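Imelysin (Bacteroides ovatus ATCC 8483, PDB 3OYV) is an imelysin-like protein probably involved in bacterial iron uptake, classed as a peptidase although its exact activity remains to be established. Local coordinates at residues T91-D96 with A112-Y117; S118-D123 with P281-E286; I257-N262 with S266-A271. All coordinates share one frame; numbering follows the deposited sequence. Where two conformers were deposited one is given.

Contact 1: residues T91-D96 with A112-Y117; sequences TAKIGD and AVESWY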
ATOM      1  N   THR A  91       1.907 -10.812  10.502  1.00 15.05           N
ATOM      2  CA  THR A  91       3.109 -11.131  11.241  1.00 16.20           C
ATOM      3  C   THR A  91       4.037  -9.923  11.399  1.00 16.12           C
ATOM      4  O   THR A  91       4.776  -9.861  12.358  1.00 14.35           O
ATOM      5  CB  THR A  91       3.938 -12.268  10.615  1.00 18.87           C
ATOM      6  OG1 THR A  91       4.438 -11.800   9.400  1.00 17.62           O
ATOM      7  CG2 THR A  91       3.175 -13.524  10.316  1.00 18.30           C
ATOM      8  N   ALA A  92       3.985  -8.955  10.474  1.00 15.91           N
ATOM      9  CA  ALA A  92       4.863  -7.788  10.549  1.00 15.32           C
ATOM     10  C   ALA A  92       4.127  -6.519  10.951  1.00 13.42           C
ATOM     11  O   ALA A  92       4.433  -5.907  11.987  1.00 14.56           O
ATOM     12  CB  ALA A  92       5.626  -7.576   9.252  1.00 17.60           C
ATOM     13  N   LYS A  93       3.140  -6.113  10.170  1.00 11.90           N
ATOM     14  CA  LYS A  93       2.468  -4.846  10.472  1.00 12.03           C
ATOM     15  C   LYS A  93       1.784  -4.879  11.851  1.00 12.30           C
ATOM     16  O   LYS A  93       1.887  -3.926  12.640  1.00 12.18           O
ATOM     17  CB  LYS A  93       1.492  -4.446   9.359  1.00 12.09           C
ATOM     18  CG  LYS A  93       2.148  -4.277   7.994  1.00 11.96           C
ATOM     19  CD  LYS A  93       1.162  -3.778   6.940  1.00 12.78           C
ATOM     20  CE  LYS A  93       1.758  -3.682   5.549  1.00 14.98           C
ATOM     21  NZ  LYS A  93       0.967  -2.743   4.710  1.00 17.74           N
ATOM     22  N   ILE A  94       1.089  -5.970  12.142  1.00 13.56           N
ATOM     23  CA  ILE A  94       0.442  -6.152  13.441  1.00 13.38           C
ATOM     24  C   ILE A  94       1.390  -6.870  14.420  1.00 13.00           C
ATOM     25  O   ILE A  94       1.583  -6.441  15.576  1.00 13.85           O
ATOM     26  CB  ILE A  94      -0.911  -6.912  13.304  1.00 13.61           C
ATOM     27  CG1 ILE A  94      -1.821  -6.137  12.346  1.00 14.95           C
ATOM     28  CG2 ILE A  94      -1.562  -7.130  14.719  1.00 14.48           C
ATOM     29  CD1 ILE A  94      -3.116  -6.874  12.037  1.00 15.97           C
ATOM     30  N   GLY A  95       2.017  -7.929  13.949  1.00 13.68           N
ATOM     31  CA  GLY A  95       2.819  -8.806  14.781  1.00 13.91           C
ATOM     32  C   GLY A  95       4.072  -8.209  15.377  1.00 14.39           C
ATOM     33  O   GLY A  95       4.430  -8.515  16.525  1.00 14.16           O
ATOM     34  N   ASP A  96       4.785  -7.390  14.620  1.00 13.60           N
ATOM     35  CA  ASP A  96       6.015  -6.802  15.166  1.00 14.54           C
ATOM     36  C   ASP A  96       5.725  -5.891  16.359  1.00 14.08           C
ATOM     37  O   ASP A  96       6.330  -6.059  17.427  1.00 14.78           O
ATOM     38  CB  ASP A  96       6.861  -6.123  14.092  1.00 14.15           C
ATOM     39  CG  ASP A  96       7.528  -7.106  13.166  1.00 20.64           C
ATOM     40  OD1 ASP A  96       7.625  -8.304  13.510  1.00 22.89           O
ATOM     41  OD2 ASP A  96       7.997  -6.655  12.088  1.00 24.14           O
ATOM     42  N   ALA A 112       6.574   1.710  16.338  1.00 12.46           N
ATOM     43  CA  ALA A 112       6.759   0.790  15.217  1.00 12.35           C
ATOM     44  C   ALA A 112       5.521   0.652  14.321  1.00 11.41           C
ATOM     45  O   ALA A 112       5.602  -0.000  13.297  1.00 12.60           O
ATOM     46  CB  ALA A 112       7.166  -0.605  15.742  1.00 12.55           C
ATOM     47  N   VAL A 113       4.380   1.174  14.775  1.00 11.44           N
ATOM     48  CA  VAL A 113       3.103   0.944  14.089  1.00 11.86           C
ATOM     49  C   VAL A 113       2.994   1.747  12.775  1.00 10.38           C
ATOM     50  O   VAL A 113       2.871   2.979  12.788  1.00 11.89           O
ATOM     51  CB  VAL A 113       1.928   1.277  15.018  1.00 12.33           C
ATOM     52  CG1 VAL A 113       0.561   1.152  14.293  1.00 12.57           C
ATOM     53  CG2 VAL A 113       1.936   0.335  16.261  1.00 13.27           C
ATOM     54  N   GLU A 114       2.974   1.041  11.648  1.00  9.81           N
ATOM     55  CA  GLU A 114       2.823   1.662  10.342  0.60 10.46           C
ATOM     56  C   GLU A 114       1.482   2.385  10.234  1.00 10.24           C
ATOM     57  O   GLU A 114       0.433   1.806  10.492  1.00 10.80           O
ATOM     58  CB  GLU A 114       2.919   0.587   9.250  0.60 11.33           C
ATOM     59  CG  GLU A 114       2.486   1.057   7.846  0.60 13.21           C
ATOM     60  CD  GLU A 114       2.299  -0.090   6.858  0.60 13.15           C
ATOM     61  OE1 GLU A 114       3.156  -0.992   6.833  0.60 17.92           O
ATOM     62  OE2 GLU A 114       1.298  -0.087   6.088  0.60 11.11           O
ATOM     63  N   SER A 115       1.518   3.651   9.846  1.00  9.69           N
ATOM     64  CA  SER A 115       0.356   4.537   9.679  1.00 10.36           C
ATOM     65  C   SER A 115      -0.215   5.058  11.015  1.00 10.64           C
ATOM     66  O   SER A 115      -1.340   5.575  11.068  1.00 10.86           O
ATOM     67  CB  SER A 115      -0.748   3.948   8.806  1.00 10.51           C
ATOM     68  OG  SER A 115      -0.328   3.807   7.467  1.00 12.16           O
ATOM     69  N   TRP A 116       0.570   5.023  12.103  1.00 10.59           N
ATOM     70  CA  TRP A 116       0.058   5.554  13.352  1.00 10.66           C
ATOM     71  C   TRP A 116      -0.044   7.070  13.376  1.00 10.08           C
ATOM     72  O   TRP A 116      -0.844   7.609  14.117  1.00 10.81           O
ATOM     73  CB  TRP A 116       0.879   5.072  14.541  1.00 11.59           C
ATOM     74  CG  TRP A 116       2.170   5.830  14.868  1.00 11.56           C
ATOM     75  CD1 TRP A 116       3.433   5.512  14.462  1.00 10.78           C
ATOM     76  CD2 TRP A 116       2.305   7.016  15.667  1.00 12.85           C
ATOM     77  NE1 TRP A 116       4.347   6.405  14.968  1.00 11.11           N
ATOM     78  CE2 TRP A 116       3.682   7.320  15.729  1.00 11.17           C
ATOM     79  CE3 TRP A 116       1.405   7.816  16.367  1.00 13.32           C
ATOM     80  CZ2 TRP A 116       4.172   8.437  16.423  1.00 12.94           C
ATOM     81  CZ3 TRP A 116       1.893   8.904  17.088  1.00 15.21           C
ATOM     82  CH2 TRP A 116       3.263   9.191  17.113  1.00 14.61           C
ATOM     83  N   TYR A 117       0.771   7.778  12.576  1.00  9.99           N
ATOM     84  CA  TYR A 117       0.788   9.212  12.700  1.00 10.04           C
ATOM     85  C   TYR A 117      -0.604   9.765  12.464  1.00 10.64           C
ATOM     86  O   TYR A 117      -0.999  10.758  13.069  1.00 10.66           O
ATOM     87  CB  TYR A 117       1.715   9.886  11.708  1.00 10.63           C
ATOM     88  CG  TYR A 117       3.150   9.466  11.650  1.00  9.84           C
ATOM     89  CD1 TYR A 117       3.901   9.226  12.795  1.00 11.02           C
ATOM     90  CD2 TYR A 117       3.783   9.315  10.442  1.00 10.41           C
ATOM     91  CE1 TYR A 117       5.230   8.882  12.701  1.00 11.47           C
ATOM     92  CE2 TYR A 117       5.122   9.001  10.337  1.00 11.44           C
ATOM     93  CZ  TYR A 117       5.844   8.763  11.477  1.00 11.43           C
ATOM     94  OH  TYR A 117       7.175   8.421  11.344  1.00 12.62           O
TER
HETATM   95  O   HOH W   1       3.407  -1.784  11.833  1.00 14.38           O
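K93 and E114 form a buried salt bridge between helix 71-102 and the type II beta turn V113-W116, beside helix 343-351, which carries the GxHxxE motif of imelysin-like proteins. E114 takes the second position of that turn and aims its CB at the helix. Its CG lies anti to the backbone N (chi1 168°), and the extended chain carries the carboxylate across to the lysine. K93 leaves its helix pointing neither at the loop nor away from it: its CG lies beside its own N and opposite the carbonyl carbon (chi1 -59°), yet full extension beyond CG brings the ammonium to the glutamate.

The two side chains cross obliquely, and the carboxylate oxygens do different work. OE2 of E114 takes the hydrogen bond from K93 NZ at 3.0 Å with its syn lone pair, on the side of the other oxygen. OE1 lies against the methylene chain, 3.3 Å from K93 CE and 3.4 Å from K93 CD. Other residues also hold the ammonium: N128 OD1 accepts a hydrogen bond from it, and E286 makes a second salt bridge, so K93 probably offsets two acidic groups at once. An unidentified molecule is modelled so close to E114 that the implied link is doubtful, though it may mark a pocket. H345 of the GxHxxE motif also packs on E114, consistent with a place at the functional pocket.

At backbone level, one water joins the two segments. It donates to K93 O at 2.7 Å and to A112 O at 3.2 Å, and accepts from E114 N at 2.9 Å.

Contact 2: residues S118-D123 with P281-E286; sequences SWHSRD and PWEKSE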
ATOM      1  N   SER A 118      -1.341   9.116  11.555  1.00 10.78           N
ATOM      2  CA  SER A 118      -2.684   9.529  11.168  1.00 11.11           C
ATOM      3  C   SER A 118      -3.778   8.668  11.825  1.00 11.08           C
ATOM      4  O   SER A 118      -4.951   8.752  11.465  1.00 11.76           O
ATOM      5  CB  SER A 118      -2.803   9.464   9.639  1.00 11.00           C
ATOM      6  OG  SER A 118      -2.462   8.198   9.183  1.00 11.23           O
ATOM      7  N   TRP A 119      -3.378   7.797  12.756  1.00 11.06           N
ATOM      8  CA  TRP A 119      -4.280   6.799  13.391  1.00 11.36           C
ATOM      9  C   TRP A 119      -5.019   5.978  12.333  1.00 11.93           C
ATOM     10  O   TRP A 119      -6.208   5.657  12.449  1.00 13.51           O
ATOM     11  CB  TRP A 119      -5.262   7.470  14.350  1.00 12.83           C
ATOM     12  CG  TRP A 119      -4.706   7.889  15.666  1.00 13.20           C
ATOM     13  CD1 TRP A 119      -3.406   8.033  16.002  1.00 14.35           C
ATOM     14  CD2 TRP A 119      -5.459   8.226  16.826  1.00 12.98           C
ATOM     15  NE1 TRP A 119      -3.290   8.439  17.296  1.00 15.10           N
ATOM     16  CE2 TRP A 119      -4.541   8.553  17.833  1.00 12.16           C
ATOM     17  CE3 TRP A 119      -6.834   8.247  17.122  1.00 16.55           C
ATOM     18  CZ2 TRP A 119      -4.949   8.942  19.131  1.00 15.06           C
ATOM     19  CZ3 TRP A 119      -7.240   8.605  18.427  1.00 18.16           C
ATOM     20  CH2 TRP A 119      -6.294   8.944  19.408  1.00 18.88           C
ATOM     21  N   HIS A 120      -4.301   5.667  11.274  1.00 11.46           N
ATOM     22  CA  HIS A 120      -4.861   5.045  10.073  1.00 11.00           C
ATOM     23  C   HIS A 120      -4.492   3.564   9.928  1.00 10.18           C
ATOM     24  O   HIS A 120      -4.841   2.921   8.938  1.00 10.87           O
ATOM     25  CB  HIS A 120      -4.381   5.921   8.888  1.00 11.54           C
ATOM     26  CG  HIS A 120      -4.707   5.391   7.536  1.00 11.65           C
ATOM     27  ND1 HIS A 120      -5.996   5.344   7.050  1.00 11.85           N
ATOM     28  CD2 HIS A 120      -3.908   4.939   6.551  1.00 14.00           C
ATOM     29  CE1 HIS A 120      -5.974   4.830   5.830  1.00 12.41           C
ATOM     30  NE2 HIS A 120      -4.711   4.600   5.495  1.00 13.27           N
ATOM     31  N   SER A 121      -3.753   2.996  10.880  1.00 10.57           N
ATOM     32  CA  SER A 121      -3.246   1.620  10.716  0.60 10.11           C
ATOM     33  C   SER A 121      -4.365   0.605  10.465  1.00  9.63           C
ATOM     34  O   SER A 121      -4.238  -0.228   9.590  1.00 10.80           O
ATOM     35  CB  SER A 121      -2.370   1.166  11.913  0.60  9.32           C
ATOM     36  OG  SER A 121      -3.081   1.084  13.114  0.60  9.70           O
ATOM     37  N   ARG A 122      -5.436   0.645  11.262  1.00 10.60           N
ATOM     38  CA  ARG A 122      -6.527  -0.303  11.045  1.00 10.16           C
ATOM     39  C   ARG A 122      -7.033  -0.254   9.602  1.00  9.56           C
ATOM     40  O   ARG A 122      -7.200  -1.269   8.960  1.00 11.56           O
ATOM     41  CB  ARG A 122      -7.690  -0.040  12.006  1.00 10.41           C
ATOM     42  CG  ARG A 122      -7.420  -0.495  13.433  1.00 12.53           C
ATOM     43  CD  ARG A 122      -8.367   0.124  14.453  1.00 12.33           C
ATOM     44  NE  ARG A 122      -9.770  -0.194  14.153  1.00 13.16           N
ATOM     45  CZ  ARG A 122     -10.617   0.574  13.480  1.00 15.90           C
ATOM     46  NH1 ARG A 122     -10.282   1.778  13.050  1.00 15.13           N
ATOM     47  NH2 ARG A 122     -11.858   0.128  13.227  1.00 16.52           N
ATOM     48  N   ASP A 123      -7.315   0.956   9.128  1.00 11.48           N
ATOM     49  CA  ASP A 123      -7.892   1.109   7.812  1.00 11.74           C
ATOM     50  C   ASP A 123      -6.900   0.726   6.714  1.00 10.62           C
ATOM     51  O   ASP A 123      -7.273   0.113   5.725  1.00 11.45           O
ATOM     52  CB  ASP A 123      -8.431   2.531   7.633  1.00 11.32           C
ATOM     53  CG  ASP A 123      -9.705   2.807   8.416  1.00 15.87           C
ATOM     54  OD1 ASP A 123     -10.370   1.842   8.842  1.00 16.82           O
ATOM     55  OD2 ASP A 123     -10.023   4.012   8.568  1.00 19.23           O
ATOM     56  N   PRO A 281      -5.983   3.607  -3.072  1.00  8.49           N
ATOM     57  CA  PRO A 281      -5.572   2.703  -4.130  1.00  8.55           C
ATOM     58  C   PRO A 281      -4.197   2.086  -3.850  1.00  8.69           C
ATOM     59  O   PRO A 281      -3.962   0.917  -4.218  1.00  9.36           O
ATOM     60  CB  PRO A 281      -5.572   3.583  -5.380  1.00 10.61           C
ATOM     61  CG  PRO A 281      -5.450   4.970  -4.847  1.00  8.98           C
ATOM     62  CD  PRO A 281      -6.219   4.967  -3.598  1.00  9.32           C
ATOM     63  N   TRP A 282      -3.298   2.815  -3.190  1.00  9.04           N
ATOM     64  CA  TRP A 282      -2.011   2.221  -2.821  1.00  9.21           C
ATOM     65  C   TRP A 282      -2.202   0.992  -1.925  1.00  9.35           C
ATOM     66  O   TRP A 282      -1.719  -0.102  -2.199  1.00  8.93           O
ATOM     67  CB  TRP A 282      -1.097   3.215  -2.087  1.00  9.37           C
ATOM     68  CG  TRP A 282       0.137   2.502  -1.632  1.00  8.62           C
ATOM     69  CD1 TRP A 282       0.407   2.078  -0.371  1.00 10.72           C
ATOM     70  CD2 TRP A 282       1.221   2.055  -2.461  1.00  9.79           C
ATOM     71  NE1 TRP A 282       1.593   1.397  -0.358  1.00 11.07           N
ATOM     72  CE2 TRP A 282       2.111   1.346  -1.626  1.00  9.35           C
ATOM     73  CE3 TRP A 282       1.504   2.130  -3.819  1.00 11.96           C
ATOM     74  CZ2 TRP A 282       3.287   0.781  -2.108  1.00 12.71           C
ATOM     75  CZ3 TRP A 282       2.687   1.587  -4.286  1.00 13.83           C
ATOM     76  CH2 TRP A 282       3.548   0.900  -3.440  1.00 13.50           C
ATOM     77  N   GLU A 283      -2.991   1.183  -0.872  1.00  9.28           N
ATOM     78  CA  GLU A 283      -3.186   0.112   0.113  1.00  9.30           C
ATOM     79  C   GLU A 283      -3.938  -1.062  -0.538  1.00  9.60           C
ATOM     80  O   GLU A 283      -3.654  -2.240  -0.250  1.00 10.41           O
ATOM     81  CB  GLU A 283      -3.907   0.696   1.325  1.00  9.01           C
ATOM     82  CG  GLU A 283      -3.098   1.716   2.074  1.00 10.14           C
ATOM     83  CD  GLU A 283      -3.865   2.608   3.032  1.00 10.89           C
ATOM     84  OE1 GLU A 283      -5.110   2.696   2.935  1.00 13.28           O
ATOM     85  OE2 GLU A 283      -3.149   3.301   3.814  1.00 13.00           O
ATOM     86  N   LYS A 284      -4.878  -0.735  -1.425  1.00  9.23           N
ATOM     87  CA  LYS A 284      -5.615  -1.764  -2.155  0.70 10.74           C
ATOM     88  C   LYS A 284      -4.837  -2.382  -3.309  1.00  9.66           C
ATOM     89  O   LYS A 284      -5.352  -3.258  -4.021  1.00  9.38           O
ATOM     90  CB  LYS A 284      -6.944  -1.207  -2.631  0.70 11.14           C
ATOM     91  CG  LYS A 284      -7.880  -0.897  -1.478  0.70 12.26           C
ATOM     92  CD  LYS A 284      -9.204  -0.447  -2.000  0.70 12.55           C
ATOM     93  CE  LYS A 284     -10.282  -0.399  -0.942  0.70 15.48           C
ATOM     94  NZ  LYS A 284     -11.583   0.040  -1.533  0.70 16.60           N
ATOM     95  N   SER A 285      -3.568  -1.990  -3.484  1.00  9.29           N
ATOM     96  CA  SER A 285      -2.684  -2.613  -4.456  1.00  9.09           C
ATOM     97  C   SER A 285      -1.719  -3.570  -3.813  1.00  9.02           C
ATOM     98  O   SER A 285      -0.966  -4.201  -4.539  1.00 10.07           O
ATOM     99  CB  SER A 285      -1.885  -1.559  -5.246  1.00 10.21           C
ATOM    100  OG  SER A 285      -0.740  -1.092  -4.558  1.00 10.32           O
ATOM    101  N   GLU A 286      -1.702  -3.705  -2.489  1.00  9.13           N
ATOM    102  CA  GLU A 286      -0.605  -4.438  -1.852  0.60  9.74           C
ATOM    103  C   GLU A 286      -0.682  -5.957  -1.952  1.00 11.09           C
ATOM    104  O   GLU A 286       0.269  -6.617  -1.580  1.00 11.19           O
ATOM    105  CB  GLU A 286      -0.361  -3.972  -0.422  0.60  9.08           C
ATOM    106  CG  GLU A 286       0.072  -2.512  -0.323  0.60 11.36           C
ATOM    107  CD  GLU A 286       0.396  -2.045   1.094  0.60  9.89           C
ATOM    108  OE1 GLU A 286       0.914  -2.842   1.922  0.60 12.64           O
ATOM    109  OE2 GLU A 286       0.132  -0.879   1.385  0.60 12.33           O
TER
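A histidine-carboxylate hydrogen bond, H120 to E283, joins the loop leading into helix 121-137 to the last turn of helix 265-283, linking two sequence regions of the imelysin family deep inside the helical fold. The side chains approach from opposite directions. In H120 a chi1 of 174° swings the imidazole out opposite the amide nitrogen, which carries the ring across so that its NE2 edge meets the E283 carboxylate. There NE2 donates to E283 OE2 over 2.6 Å, short but somewhat bent, with an angle of 145° at the hydrogen. The oxygen receives it on its syn lone pair and sits at the ring edge, close to the imidazole plane. With ring and carboxylate only 21° apart, the two groups are nearly coplanar.

Both carboxylate oxygens have further partners, R279 in a salt bridge to OE2 and N127 ND2 bonded to OE1, which together should resist rotation of the group. At E283 the helix gives way to a type I turn, E283-E286. Just before it, W282 O accepts from two donors of one residue: S285 N at 2.9 Å and S285 OG at 2.7 Å, the hydroxyl lying in the carbonyl plane on a lone pair.

Contact 3: residues I257-N262 with S266-A271; sequences IVLADN and SAFETA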
ATOM      1  N   ILE A 257       1.102  21.657  -2.758  1.00 10.35           N
ATOM      2  CA  ILE A 257       1.538  22.970  -3.295  1.00 11.10           C
ATOM      3  C   ILE A 257       0.647  24.094  -2.687  1.00  9.99           C
ATOM      4  O   ILE A 257       1.158  25.135  -2.262  1.00 12.03           O
ATOM      5  CB  ILE A 257       1.533  22.990  -4.865  1.00 11.85           C
ATOM      6  CG1 ILE A 257       2.567  22.017  -5.460  1.00 13.87           C
ATOM      7  CG2 ILE A 257       1.760  24.430  -5.388  1.00 12.96           C
ATOM      8  CD1 ILE A 257       3.991  22.324  -5.114  1.00 16.80           C
ATOM      9  N   VAL A 258      -0.666  23.879  -2.596  1.00 10.36           N
ATOM     10  CA  VAL A 258      -1.550  24.926  -2.055  1.00 10.13           C
ATOM     11  C   VAL A 258      -1.237  25.179  -0.584  1.00 11.91           C
ATOM     12  O   VAL A 258      -1.188  26.335  -0.151  1.00 12.59           O
ATOM     13  CB  VAL A 258      -3.045  24.604  -2.283  1.00  9.59           C
ATOM     14  CG1 VAL A 258      -3.966  25.635  -1.593  1.00 12.27           C
ATOM     15  CG2 VAL A 258      -3.324  24.545  -3.778  1.00 11.15           C
ATOM     16  N   LEU A 259      -0.955  24.103   0.166  1.00 11.69           N
ATOM     17  CA  LEU A 259      -0.567  24.214   1.564  1.00 11.90           C
ATOM     18  C   LEU A 259       0.716  25.039   1.705  1.00 12.65           C
ATOM     19  O   LEU A 259       0.794  25.908   2.605  1.00 16.17           O
ATOM     20  CB  LEU A 259      -0.424  22.818   2.181  1.00 11.94           C
ATOM     21  CG  LEU A 259       0.148  22.683   3.597  1.00 11.43           C
ATOM     22  CD1 LEU A 259      -0.576  23.399   4.680  1.00 14.62           C
ATOM     23  CD2 LEU A 259       0.214  21.196   3.952  1.00 12.50           C
ATOM     24  N   ALA A 260       1.697  24.778   0.837  1.00 13.30           N
ATOM     25  CA  ALA A 260       2.952  25.516   0.854  1.00 14.53           C
ATOM     26  C   ALA A 260       2.717  26.998   0.510  1.00 15.56           C
ATOM     27  O   ALA A 260       3.318  27.896   1.132  1.00 18.37           O
ATOM     28  CB  ALA A 260       3.962  24.891  -0.110  1.00 16.42           C
ATOM     29  N   ASP A 261       1.822  27.258  -0.428  1.00 15.25           N
ATOM     30  CA  ASP A 261       1.601  28.621  -0.918  1.00 15.73           C
ATOM     31  C   ASP A 261       0.725  29.454   0.017  1.00 15.47           C
ATOM     32  O   ASP A 261       0.848  30.681   0.038  1.00 18.50           O
ATOM     33  CB  ASP A 261       0.937  28.588  -2.310  1.00 14.25           C
ATOM     34  CG  ASP A 261       1.856  28.083  -3.411  1.00 14.70           C
ATOM     35  OD1 ASP A 261       3.106  28.041  -3.229  1.00 21.36           O
ATOM     36  OD2 ASP A 261       1.323  27.752  -4.487  1.00 15.22           O
ATOM     37  N   ASN A 262      -0.168  28.811   0.755  1.00 13.39           N
ATOM     38  CA  ASN A 262      -1.123  29.484   1.614  1.00 14.85           C
ATOM     39  C   ASN A 262      -1.360  28.619   2.863  1.00 14.16           C
ATOM     40  O   ASN A 262      -2.397  27.982   3.046  1.00 15.50           O
ATOM     41  CB  ASN A 262      -2.428  29.780   0.843  1.00 14.94           C
ATOM     42  CG  ASN A 262      -3.359  30.695   1.604  1.00 17.05           C
ATOM     43  OD1 ASN A 262      -3.078  31.042   2.753  1.00 19.75           O
ATOM     44  ND2 ASN A 262      -4.467  31.095   0.971  1.00 16.77           N
ATOM     45  N   SER A 266      -6.723  24.834   7.738  1.00 15.68           N
ATOM     46  CA  SER A 266      -7.606  24.289   6.713  0.60 16.65           C
ATOM     47  C   SER A 266      -6.803  23.639   5.597  1.00 14.57           C
ATOM     48  O   SER A 266      -7.185  22.600   5.075  1.00 15.68           O
ATOM     49  CB  SER A 266      -8.490  25.387   6.136  0.60 18.52           C
ATOM     50  OG  SER A 266      -9.385  25.865   7.116  0.60 23.80           O
ATOM     51  N   ALA A 267      -5.699  24.264   5.209  1.00 12.41           N
ATOM     52  CA  ALA A 267      -4.831  23.711   4.174  1.00 11.22           C
ATOM     53  C   ALA A 267      -4.182  22.387   4.588  1.00 11.23           C
ATOM     54  O   ALA A 267      -4.052  21.475   3.763  1.00 11.76           O
ATOM     55  CB  ALA A 267      -3.778  24.698   3.733  1.00 13.71           C
ATOM     56  N   PHE A 268      -3.794  22.287   5.847  1.00 12.09           N
ATOM     57  CA  PHE A 268      -3.293  21.014   6.376  1.00 10.25           C
ATOM     58  C   PHE A 268      -4.379  19.947   6.275  1.00 10.34           C
ATOM     59  O   PHE A 268      -4.131  18.828   5.875  1.00 11.35           O
ATOM     60  CB  PHE A 268      -2.772  21.178   7.806  1.00 10.32           C
ATOM     61  CG  PHE A 268      -1.275  21.433   7.897  1.00 11.23           C
ATOM     62  CD1 PHE A 268      -0.361  20.430   7.649  1.00 11.54           C
ATOM     63  CD2 PHE A 268      -0.798  22.675   8.269  1.00 14.26           C
ATOM     64  CE1 PHE A 268       1.000  20.660   7.739  1.00 12.38           C
ATOM     65  CE2 PHE A 268       0.561  22.914   8.370  1.00 17.53           C
ATOM     66  CZ  PHE A 268       1.467  21.897   8.100  1.00 14.06           C
ATOM     67  N   GLU A 269      -5.584  20.292   6.743  1.00 11.10           N
ATOM     68  CA  GLU A 269      -6.714  19.351   6.670  1.00 11.76           C
ATOM     69  C   GLU A 269      -6.967  18.871   5.238  1.00 11.94           C
ATOM     70  O   GLU A 269      -7.190  17.694   5.001  1.00 10.22           O
ATOM     71  CB  GLU A 269      -7.998  19.970   7.233  1.00 13.13           C
ATOM     72  CG  GLU A 269      -7.924  20.160   8.759  1.00 19.50           C
ATOM     73  CD  GLU A 269      -8.968  21.110   9.354  1.00 30.24           C
ATOM     74  OE1 GLU A 269      -9.868  21.571   8.624  1.00 31.11           O
ATOM     75  OE2 GLU A 269      -8.867  21.396  10.578  1.00 35.94           O
ATOM     76  N   THR A 270      -6.938  19.797   4.294  1.00 10.79           N
ATOM     77  CA  THR A 270      -7.136  19.474   2.892  1.00 10.07           C
ATOM     78  C   THR A 270      -6.056  18.526   2.352  1.00 10.88           C
ATOM     79  O   THR A 270      -6.359  17.592   1.619  1.00 10.74           O
ATOM     80  CB  THR A 270      -7.220  20.786   2.087  1.00 11.61           C
ATOM     81  OG1 THR A 270      -8.358  21.524   2.567  1.00 13.38           O
ATOM     82  CG2 THR A 270      -7.368  20.514   0.584  1.00 12.87           C
ATOM     83  N   ALA A 271      -4.794  18.777   2.702  1.00  9.35           N
ATOM     84  CA  ALA A 271      -3.703  17.911   2.293  1.00  9.44           C
ATOM     85  C   ALA A 271      -3.811  16.533   2.969  1.00  8.84           C
ATOM     86  O   ALA A 271      -3.598  15.520   2.304  1.00  9.00           O
ATOM     87  CB  ALA A 271      -2.347  18.546   2.554  1.00 11.58           C
TER
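L259, in the last turn of helix 223-261, drives its side chain against A267, F268 and A271 of the next helix. With chi1 at 172°, CG points away from the residue's own N and carries the branched end to the facing helix, where both methyls meet the F268 ring and each has a further neighbour. CD1 touches A267 CB at 3.6 Å and also settles over one face of the F268 ring, 3.8 Å from the ring centroid and 16° off the normal, a CH-pi contact displaced toward the rim. CD2 lies 3.8 Å from F268 CD1 and reaches on to A271 CB at 3.9 Å. L351 of helix 343-351 packs on L259, F268 and A271 alike, while Y16 meets the phenyl ring edge-to-face. With an alanine in place of F268, the L259 methyl would probably lose the ring face it rests on, and Y16 its aromatic mate.

At N262, where the chain leaves helical geometry, the carbonyl O comes 3.6 Å from A267 CB; the A267 methyl thus touches both the leucine and the carbonyl at the helix end. Backbones come close here, with the CA atoms of L259 and A267 5.0 Å apart. The axes of the short segments approach to 9.0 Å, with their directions 167° apart, the geometry of a tight antiparallel helical hairpin closed by a brief turn.

In the fold
Contacts 1 and 2 lie in the polar interior and join directly: they share the K93-E286 pair, and S115 O probably accepts a hydrogen bond from H120 N, with centres 12 Å apart. Both rest on carboxylates, one facing a lysine and the other an imidazole. Contact 3 differs in kind and place. About 24 Å from the centre of the chain, it has buried apolar residues at its heart but an exposed outer rim, and methyls and a phenyl ring do the holding without any cross-segment hydrogen bond. Helix 265-283 ties the regions together: its early turns pack in contact 3, while its final turn supplies E283 to contact 2, some 22 Å away between centres.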